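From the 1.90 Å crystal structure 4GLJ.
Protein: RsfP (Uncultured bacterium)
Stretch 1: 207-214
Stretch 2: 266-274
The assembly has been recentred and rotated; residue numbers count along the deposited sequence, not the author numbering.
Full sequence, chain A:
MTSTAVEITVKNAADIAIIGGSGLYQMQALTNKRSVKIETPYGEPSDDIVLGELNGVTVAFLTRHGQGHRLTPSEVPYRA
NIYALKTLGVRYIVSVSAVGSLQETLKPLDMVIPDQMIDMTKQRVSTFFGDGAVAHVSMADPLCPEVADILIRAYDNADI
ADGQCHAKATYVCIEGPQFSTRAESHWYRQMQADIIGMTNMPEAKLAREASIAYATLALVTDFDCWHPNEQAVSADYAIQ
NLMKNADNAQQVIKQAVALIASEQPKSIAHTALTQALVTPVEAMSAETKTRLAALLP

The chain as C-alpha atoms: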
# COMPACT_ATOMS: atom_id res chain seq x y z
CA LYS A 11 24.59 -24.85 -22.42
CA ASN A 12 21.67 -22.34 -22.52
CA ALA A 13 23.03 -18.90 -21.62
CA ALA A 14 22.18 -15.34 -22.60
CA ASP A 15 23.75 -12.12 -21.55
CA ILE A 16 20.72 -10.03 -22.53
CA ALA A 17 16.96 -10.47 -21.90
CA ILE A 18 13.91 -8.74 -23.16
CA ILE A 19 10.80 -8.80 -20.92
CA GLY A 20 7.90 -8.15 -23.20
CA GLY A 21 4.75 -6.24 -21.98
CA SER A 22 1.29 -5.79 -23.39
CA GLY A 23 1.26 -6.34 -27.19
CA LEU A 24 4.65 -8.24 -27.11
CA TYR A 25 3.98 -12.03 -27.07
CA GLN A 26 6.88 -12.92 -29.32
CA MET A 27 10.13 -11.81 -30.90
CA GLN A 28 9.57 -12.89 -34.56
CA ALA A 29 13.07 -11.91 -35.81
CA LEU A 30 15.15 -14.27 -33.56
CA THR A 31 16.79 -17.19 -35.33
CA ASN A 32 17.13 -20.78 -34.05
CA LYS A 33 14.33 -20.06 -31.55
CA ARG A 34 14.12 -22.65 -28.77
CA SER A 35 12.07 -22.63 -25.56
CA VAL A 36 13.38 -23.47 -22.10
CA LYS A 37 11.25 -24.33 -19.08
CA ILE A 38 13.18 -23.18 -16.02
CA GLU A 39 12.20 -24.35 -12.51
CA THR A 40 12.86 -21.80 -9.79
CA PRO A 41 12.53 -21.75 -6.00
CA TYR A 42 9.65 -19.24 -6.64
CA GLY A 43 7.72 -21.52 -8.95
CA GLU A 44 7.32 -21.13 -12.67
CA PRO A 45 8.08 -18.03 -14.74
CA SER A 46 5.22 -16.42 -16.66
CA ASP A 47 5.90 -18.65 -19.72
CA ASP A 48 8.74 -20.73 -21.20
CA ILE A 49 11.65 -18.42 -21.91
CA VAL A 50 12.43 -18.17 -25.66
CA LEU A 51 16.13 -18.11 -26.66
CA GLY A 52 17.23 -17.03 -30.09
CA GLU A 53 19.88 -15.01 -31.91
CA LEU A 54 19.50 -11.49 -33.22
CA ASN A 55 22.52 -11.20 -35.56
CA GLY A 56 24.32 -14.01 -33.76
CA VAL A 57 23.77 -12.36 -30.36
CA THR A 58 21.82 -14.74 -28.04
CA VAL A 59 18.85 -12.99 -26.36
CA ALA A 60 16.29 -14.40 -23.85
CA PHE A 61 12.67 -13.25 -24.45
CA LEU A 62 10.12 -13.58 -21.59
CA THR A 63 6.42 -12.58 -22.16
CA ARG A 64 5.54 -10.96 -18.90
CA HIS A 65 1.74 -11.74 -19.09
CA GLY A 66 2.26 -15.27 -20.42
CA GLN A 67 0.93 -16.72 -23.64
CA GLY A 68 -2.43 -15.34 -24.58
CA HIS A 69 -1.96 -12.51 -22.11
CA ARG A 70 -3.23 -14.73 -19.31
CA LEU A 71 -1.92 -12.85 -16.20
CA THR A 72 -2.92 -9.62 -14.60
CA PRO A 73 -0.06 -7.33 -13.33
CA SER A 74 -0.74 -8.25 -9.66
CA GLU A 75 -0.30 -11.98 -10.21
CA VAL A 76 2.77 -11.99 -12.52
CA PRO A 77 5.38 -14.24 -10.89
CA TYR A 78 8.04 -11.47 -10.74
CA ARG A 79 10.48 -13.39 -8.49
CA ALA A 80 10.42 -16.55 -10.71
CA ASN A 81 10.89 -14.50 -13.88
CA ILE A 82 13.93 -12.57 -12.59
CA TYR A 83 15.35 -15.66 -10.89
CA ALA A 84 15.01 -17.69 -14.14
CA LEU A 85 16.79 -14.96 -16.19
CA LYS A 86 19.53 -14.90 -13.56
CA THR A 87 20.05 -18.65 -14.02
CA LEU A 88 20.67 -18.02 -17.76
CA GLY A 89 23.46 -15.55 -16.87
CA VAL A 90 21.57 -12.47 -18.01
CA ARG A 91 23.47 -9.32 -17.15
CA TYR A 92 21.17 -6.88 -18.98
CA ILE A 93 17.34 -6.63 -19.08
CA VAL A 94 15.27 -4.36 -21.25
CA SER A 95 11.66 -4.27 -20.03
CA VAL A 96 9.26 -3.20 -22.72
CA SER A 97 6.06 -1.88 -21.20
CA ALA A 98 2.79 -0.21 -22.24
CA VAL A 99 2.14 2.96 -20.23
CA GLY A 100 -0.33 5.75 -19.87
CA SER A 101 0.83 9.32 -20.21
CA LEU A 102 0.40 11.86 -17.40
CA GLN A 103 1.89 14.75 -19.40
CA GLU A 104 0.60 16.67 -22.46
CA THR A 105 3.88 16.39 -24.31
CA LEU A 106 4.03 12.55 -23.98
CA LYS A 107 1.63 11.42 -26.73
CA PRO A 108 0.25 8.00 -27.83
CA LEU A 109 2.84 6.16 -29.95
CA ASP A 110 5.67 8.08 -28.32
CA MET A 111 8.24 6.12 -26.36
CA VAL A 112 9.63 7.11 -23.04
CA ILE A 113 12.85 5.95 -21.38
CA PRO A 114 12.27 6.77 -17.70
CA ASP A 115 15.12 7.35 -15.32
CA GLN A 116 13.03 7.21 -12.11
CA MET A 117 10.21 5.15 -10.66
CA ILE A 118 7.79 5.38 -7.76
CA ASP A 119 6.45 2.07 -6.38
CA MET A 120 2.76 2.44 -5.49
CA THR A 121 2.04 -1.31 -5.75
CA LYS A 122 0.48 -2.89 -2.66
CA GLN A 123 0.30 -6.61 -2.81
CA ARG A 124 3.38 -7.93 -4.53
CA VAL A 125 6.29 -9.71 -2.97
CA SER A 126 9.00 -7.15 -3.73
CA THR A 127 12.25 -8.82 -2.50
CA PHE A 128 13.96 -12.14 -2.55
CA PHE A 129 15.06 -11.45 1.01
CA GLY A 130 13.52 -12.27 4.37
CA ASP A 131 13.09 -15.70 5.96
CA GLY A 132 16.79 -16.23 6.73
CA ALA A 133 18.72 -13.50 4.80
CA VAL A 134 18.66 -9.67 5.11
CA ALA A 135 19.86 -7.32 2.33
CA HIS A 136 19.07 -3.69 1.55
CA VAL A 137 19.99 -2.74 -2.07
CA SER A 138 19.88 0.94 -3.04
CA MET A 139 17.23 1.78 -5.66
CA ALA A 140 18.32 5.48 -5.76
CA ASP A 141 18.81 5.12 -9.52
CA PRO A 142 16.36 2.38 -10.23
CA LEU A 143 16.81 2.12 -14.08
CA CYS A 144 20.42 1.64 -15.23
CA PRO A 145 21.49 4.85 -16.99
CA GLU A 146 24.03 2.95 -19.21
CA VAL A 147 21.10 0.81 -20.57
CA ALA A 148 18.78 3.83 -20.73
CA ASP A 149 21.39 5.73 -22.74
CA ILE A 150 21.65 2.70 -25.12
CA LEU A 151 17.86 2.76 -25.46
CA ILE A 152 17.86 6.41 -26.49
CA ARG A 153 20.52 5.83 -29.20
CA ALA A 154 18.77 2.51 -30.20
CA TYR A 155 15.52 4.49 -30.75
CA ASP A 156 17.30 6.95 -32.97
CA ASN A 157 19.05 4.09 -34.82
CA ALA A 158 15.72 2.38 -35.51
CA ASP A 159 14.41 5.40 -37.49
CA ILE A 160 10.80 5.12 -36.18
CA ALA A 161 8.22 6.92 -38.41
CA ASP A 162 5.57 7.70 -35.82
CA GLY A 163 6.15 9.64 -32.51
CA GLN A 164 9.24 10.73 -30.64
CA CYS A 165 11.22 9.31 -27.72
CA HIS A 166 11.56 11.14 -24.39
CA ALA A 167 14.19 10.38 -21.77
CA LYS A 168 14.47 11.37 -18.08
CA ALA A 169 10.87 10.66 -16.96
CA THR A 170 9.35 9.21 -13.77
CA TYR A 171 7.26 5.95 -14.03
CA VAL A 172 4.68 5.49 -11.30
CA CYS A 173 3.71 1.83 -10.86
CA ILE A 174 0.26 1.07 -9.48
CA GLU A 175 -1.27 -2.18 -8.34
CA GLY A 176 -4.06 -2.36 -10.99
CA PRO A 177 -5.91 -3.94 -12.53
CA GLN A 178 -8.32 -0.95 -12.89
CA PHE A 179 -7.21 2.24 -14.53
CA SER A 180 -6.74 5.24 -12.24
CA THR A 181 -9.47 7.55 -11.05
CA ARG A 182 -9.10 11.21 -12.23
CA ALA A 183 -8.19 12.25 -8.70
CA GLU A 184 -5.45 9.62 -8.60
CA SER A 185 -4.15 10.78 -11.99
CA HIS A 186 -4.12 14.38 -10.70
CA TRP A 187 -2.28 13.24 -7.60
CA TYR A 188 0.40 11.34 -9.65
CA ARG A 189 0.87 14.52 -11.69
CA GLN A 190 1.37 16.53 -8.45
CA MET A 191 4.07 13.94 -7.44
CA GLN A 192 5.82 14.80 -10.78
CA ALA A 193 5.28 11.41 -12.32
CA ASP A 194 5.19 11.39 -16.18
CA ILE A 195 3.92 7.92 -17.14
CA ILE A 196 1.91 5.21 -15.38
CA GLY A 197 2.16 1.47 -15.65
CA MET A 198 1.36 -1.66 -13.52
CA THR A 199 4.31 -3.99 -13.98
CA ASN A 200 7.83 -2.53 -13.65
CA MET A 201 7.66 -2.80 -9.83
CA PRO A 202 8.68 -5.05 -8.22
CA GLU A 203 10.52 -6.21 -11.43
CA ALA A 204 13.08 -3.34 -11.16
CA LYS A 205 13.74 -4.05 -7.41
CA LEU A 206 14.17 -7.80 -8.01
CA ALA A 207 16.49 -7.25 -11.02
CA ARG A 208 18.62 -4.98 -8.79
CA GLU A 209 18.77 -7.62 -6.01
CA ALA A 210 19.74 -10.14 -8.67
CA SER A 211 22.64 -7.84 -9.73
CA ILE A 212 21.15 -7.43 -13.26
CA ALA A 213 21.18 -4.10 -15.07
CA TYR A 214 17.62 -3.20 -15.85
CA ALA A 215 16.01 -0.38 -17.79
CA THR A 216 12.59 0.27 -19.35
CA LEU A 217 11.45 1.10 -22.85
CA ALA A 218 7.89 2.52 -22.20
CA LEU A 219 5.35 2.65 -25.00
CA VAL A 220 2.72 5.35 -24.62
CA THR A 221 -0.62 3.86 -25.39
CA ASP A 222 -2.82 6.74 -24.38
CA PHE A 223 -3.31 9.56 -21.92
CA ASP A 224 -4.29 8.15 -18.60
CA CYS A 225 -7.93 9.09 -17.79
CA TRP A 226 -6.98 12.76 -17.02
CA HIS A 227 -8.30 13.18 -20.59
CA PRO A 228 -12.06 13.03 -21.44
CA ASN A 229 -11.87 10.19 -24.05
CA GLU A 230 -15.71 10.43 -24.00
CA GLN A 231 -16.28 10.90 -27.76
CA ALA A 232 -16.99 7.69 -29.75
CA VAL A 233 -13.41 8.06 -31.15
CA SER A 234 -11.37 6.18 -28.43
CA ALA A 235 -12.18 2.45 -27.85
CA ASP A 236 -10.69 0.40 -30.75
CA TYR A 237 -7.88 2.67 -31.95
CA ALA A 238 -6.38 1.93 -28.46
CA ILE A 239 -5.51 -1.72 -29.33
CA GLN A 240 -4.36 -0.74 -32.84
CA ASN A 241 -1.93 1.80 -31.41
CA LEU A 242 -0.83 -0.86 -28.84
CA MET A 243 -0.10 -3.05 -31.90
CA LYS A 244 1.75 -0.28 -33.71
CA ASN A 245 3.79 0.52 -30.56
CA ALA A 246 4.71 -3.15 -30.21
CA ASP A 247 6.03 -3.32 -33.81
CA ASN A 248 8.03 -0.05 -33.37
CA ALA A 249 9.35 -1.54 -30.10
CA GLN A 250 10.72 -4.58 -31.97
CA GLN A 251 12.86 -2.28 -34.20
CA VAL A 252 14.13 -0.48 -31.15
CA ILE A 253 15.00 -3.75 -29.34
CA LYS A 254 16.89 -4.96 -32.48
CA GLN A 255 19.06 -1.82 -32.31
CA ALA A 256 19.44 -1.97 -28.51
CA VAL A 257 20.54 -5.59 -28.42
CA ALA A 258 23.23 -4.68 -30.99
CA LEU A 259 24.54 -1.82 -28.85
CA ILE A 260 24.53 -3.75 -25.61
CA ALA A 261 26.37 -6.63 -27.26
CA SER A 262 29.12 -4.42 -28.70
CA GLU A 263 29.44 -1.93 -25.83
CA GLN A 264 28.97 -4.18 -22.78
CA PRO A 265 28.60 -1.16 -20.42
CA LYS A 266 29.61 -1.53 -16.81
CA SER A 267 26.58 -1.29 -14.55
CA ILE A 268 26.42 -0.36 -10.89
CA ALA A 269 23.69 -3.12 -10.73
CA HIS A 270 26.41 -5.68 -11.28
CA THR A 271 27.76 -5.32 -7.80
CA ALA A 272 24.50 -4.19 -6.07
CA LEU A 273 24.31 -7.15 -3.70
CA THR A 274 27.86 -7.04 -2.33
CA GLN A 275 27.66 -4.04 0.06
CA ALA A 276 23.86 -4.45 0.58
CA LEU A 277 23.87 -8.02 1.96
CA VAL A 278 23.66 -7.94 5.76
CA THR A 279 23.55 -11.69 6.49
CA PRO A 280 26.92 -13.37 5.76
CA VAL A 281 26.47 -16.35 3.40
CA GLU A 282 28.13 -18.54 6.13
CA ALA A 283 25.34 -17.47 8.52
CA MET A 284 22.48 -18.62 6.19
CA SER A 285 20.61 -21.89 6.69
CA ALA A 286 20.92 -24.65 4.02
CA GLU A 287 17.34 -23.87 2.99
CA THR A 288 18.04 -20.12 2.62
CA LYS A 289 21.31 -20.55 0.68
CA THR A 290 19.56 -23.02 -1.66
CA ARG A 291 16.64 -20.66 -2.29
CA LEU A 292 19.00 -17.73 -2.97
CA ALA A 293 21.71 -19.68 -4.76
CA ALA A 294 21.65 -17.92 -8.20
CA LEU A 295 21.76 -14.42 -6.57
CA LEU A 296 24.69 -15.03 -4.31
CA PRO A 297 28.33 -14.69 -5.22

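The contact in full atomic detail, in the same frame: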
# COMPACT_ATOMS: atom_id res chain seq x y z
N ALA A 207 15.36 -7.25 -10.07
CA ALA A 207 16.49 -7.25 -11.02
C ALA A 207 17.70 -6.66 -10.29
O ALA A 207 18.84 -7.18 -10.41
CB ALA A 207 16.13 -6.39 -12.27
N ARG A 208 17.50 -5.58 -9.51
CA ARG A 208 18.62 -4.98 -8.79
C ARG A 208 19.20 -5.96 -7.75
O ARG A 208 20.42 -6.12 -7.63
CB ARG A 208 18.18 -3.68 -8.11
CG ARG A 208 19.29 -2.88 -7.44
CD ARG A 208 20.50 -2.47 -8.32
NE ARG A 208 20.03 -1.77 -9.54
CZ ARG A 208 19.85 -0.45 -9.61
NH1 ARG A 208 20.14 0.32 -8.53
NH2 ARG A 208 19.50 0.13 -10.76
N GLU A 209 18.31 -6.63 -7.00
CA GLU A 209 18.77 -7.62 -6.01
C GLU A 209 19.50 -8.78 -6.67
O GLU A 209 20.34 -9.44 -6.01
CB GLU A 209 17.60 -8.21 -5.22
CG GLU A 209 17.00 -7.17 -4.26
CD GLU A 209 15.92 -7.76 -3.38
OE1 GLU A 209 15.43 -8.89 -3.72
OE2 GLU A 209 15.53 -7.08 -2.37
N ALA A 210 19.11 -9.07 -7.91
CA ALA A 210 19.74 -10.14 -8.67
C ALA A 210 20.99 -9.67 -9.39
O ALA A 210 21.53 -10.41 -10.22
CB ALA A 210 18.78 -10.73 -9.67
N SER A 211 21.45 -8.45 -9.09
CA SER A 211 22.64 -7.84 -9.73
C SER A 211 22.53 -7.79 -11.28
O SER A 211 23.53 -7.99 -11.97
CB SER A 211 23.91 -8.60 -9.27
OG SER A 211 24.07 -8.49 -7.85
N ILE A 212 21.35 -7.52 -11.81
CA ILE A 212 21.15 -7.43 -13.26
C ILE A 212 20.78 -6.00 -13.64
O ILE A 212 19.89 -5.42 -13.02
CB ILE A 212 20.00 -8.34 -13.73
CG1 ILE A 212 20.26 -9.80 -13.37
CG2 ILE A 212 19.72 -8.17 -15.23
CD1 ILE A 212 19.05 -10.76 -13.57
N ALA A 213 21.43 -5.45 -14.65
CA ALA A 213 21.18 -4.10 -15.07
C ALA A 213 19.85 -4.11 -15.77
O ALA A 213 19.54 -4.99 -16.54
CB ALA A 213 22.31 -3.61 -16.02
N TYR A 214 19.02 -3.12 -15.46
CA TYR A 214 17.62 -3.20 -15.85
C TYR A 214 17.21 -1.80 -16.20
O TYR A 214 17.44 -0.84 -15.44
CB TYR A 214 16.75 -3.71 -14.69
CG TYR A 214 15.22 -3.71 -14.92
CD1 TYR A 214 14.48 -2.51 -14.77
CD2 TYR A 214 14.56 -4.89 -15.19
CE1 TYR A 214 13.11 -2.47 -14.97
CE2 TYR A 214 13.17 -4.90 -15.41
CZ TYR A 214 12.45 -3.68 -15.28
OH TYR A 214 11.06 -3.71 -15.41
N LYS A 266 29.46 -1.11 -18.19
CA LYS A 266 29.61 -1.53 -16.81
C LYS A 266 28.36 -0.98 -16.13
O LYS A 266 27.91 0.14 -16.44
CB LYS A 266 30.88 -0.88 -16.25
CG LYS A 266 31.88 -1.86 -15.66
CD LYS A 266 33.25 -1.18 -15.51
CE LYS A 266 33.82 -1.36 -14.10
NZ LYS A 266 32.80 -0.97 -13.06
N SER A 267 27.74 -1.77 -15.27
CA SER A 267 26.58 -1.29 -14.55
C SER A 267 26.83 -1.34 -13.03
O SER A 267 27.34 -2.32 -12.50
CB SER A 267 25.35 -2.14 -14.92
OG SER A 267 24.19 -1.62 -14.24
N ILE A 268 26.41 -0.29 -12.33
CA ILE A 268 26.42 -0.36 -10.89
C ILE A 268 25.54 -1.53 -10.38
O ILE A 268 25.83 -2.07 -9.32
CB ILE A 268 26.16 1.00 -10.18
CG1 ILE A 268 24.80 1.66 -10.53
CG2 ILE A 268 27.27 2.02 -10.54
CD1 ILE A 268 23.67 0.89 -11.22
N ALA A 269 24.55 -1.99 -11.17
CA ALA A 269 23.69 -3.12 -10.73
C ALA A 269 24.51 -4.40 -10.53
O ALA A 269 24.14 -5.27 -9.71
CB ALA A 269 22.53 -3.38 -11.70
N HIS A 270 25.61 -4.50 -11.24
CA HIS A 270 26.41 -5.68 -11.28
C HIS A 270 27.04 -6.05 -9.98
O HIS A 270 27.35 -7.20 -9.75
CB HIS A 270 27.38 -5.64 -12.44
CG HIS A 270 26.72 -5.69 -13.79
ND1 HIS A 270 27.26 -5.17 -14.86
CD2 HIS A 270 25.52 -6.23 -14.19
CE1 HIS A 270 26.46 -5.36 -15.89
NE2 HIS A 270 25.40 -6.01 -15.48
N THR A 271 27.24 -5.08 -9.11
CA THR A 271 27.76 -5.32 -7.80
C THR A 271 26.77 -4.88 -6.71
O THR A 271 27.21 -4.67 -5.58
CB THR A 271 29.10 -4.55 -7.64
OG1 THR A 271 28.93 -3.21 -8.11
CG2 THR A 271 30.26 -5.19 -8.50
N ALA A 272 25.46 -4.76 -7.04
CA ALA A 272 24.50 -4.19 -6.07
C ALA A 272 24.35 -5.02 -4.79
O ALA A 272 24.11 -4.45 -3.75
CB ALA A 272 23.12 -4.01 -6.70
N LEU A 273 24.49 -6.33 -4.87
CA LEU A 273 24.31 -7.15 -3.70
C LEU A 273 25.44 -7.13 -2.71
O LEU A 273 25.20 -7.18 -1.51
CB LEU A 273 23.80 -8.54 -4.06
CG LEU A 273 23.18 -9.26 -2.87
CD1 LEU A 273 21.98 -8.43 -2.36
CD2 LEU A 273 22.71 -10.64 -3.33
N THR A 274 26.67 -6.90 -3.18
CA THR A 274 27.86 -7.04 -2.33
C THR A 274 28.02 -6.10 -1.13
O THR A 274 28.41 -6.57 -0.08
CB THR A 274 29.15 -7.05 -3.17
OG1 THR A 274 29.44 -5.71 -3.58
CG2 THR A 274 28.96 -7.93 -4.41
O HOH W 1 26.29 -8.12 -6.50

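The chain leaves a helix at A210 and turns through S211 into the strand at 213-214, and against this turn lies the short 3-10 segment 268-270. No direct hydrogen bond joins the two stretches; they meet through close packing, one CA-H...O contact and a bridging water.

S211 gives up the most surface. Its backbone comes within 4.6 Å of H270, CA to CA, and S211 CA lies 3.0 Å from A269 O, a CA-H...O contact to a carbonyl that also accepts a hydrogen bond from A272 N. The serine hydroxyl is linked through water 1 to the backbone of the other stretch: the water donates to S211 OG (2.6 Å) and accepts from L273 N (3.0 Å). S211 O sits at the edge of the H270 ring, 3.5 Å from CD2, where a polarised C-H suits an oxygen neighbour.

R208 sets off sideways, but its end comes nearer, with chi1 t and chi2 and chi3 both p. The aliphatic part of R208 packs on alanine, R208 CD lying 3.4 Å from A272 CB, while I268 CD1 covers one guanidinium face; NH1 and NH2 are hydrogen-bonded elsewhere in the structure.

A269 points its methyl toward the first stretch, with CB 3.6 Å from I212 O and 3.7 Å from A213 CA. So short a side chain permits this close backbone approach. S267 OG accepts from A269 N (3.1 Å), bracing the turn beside A213.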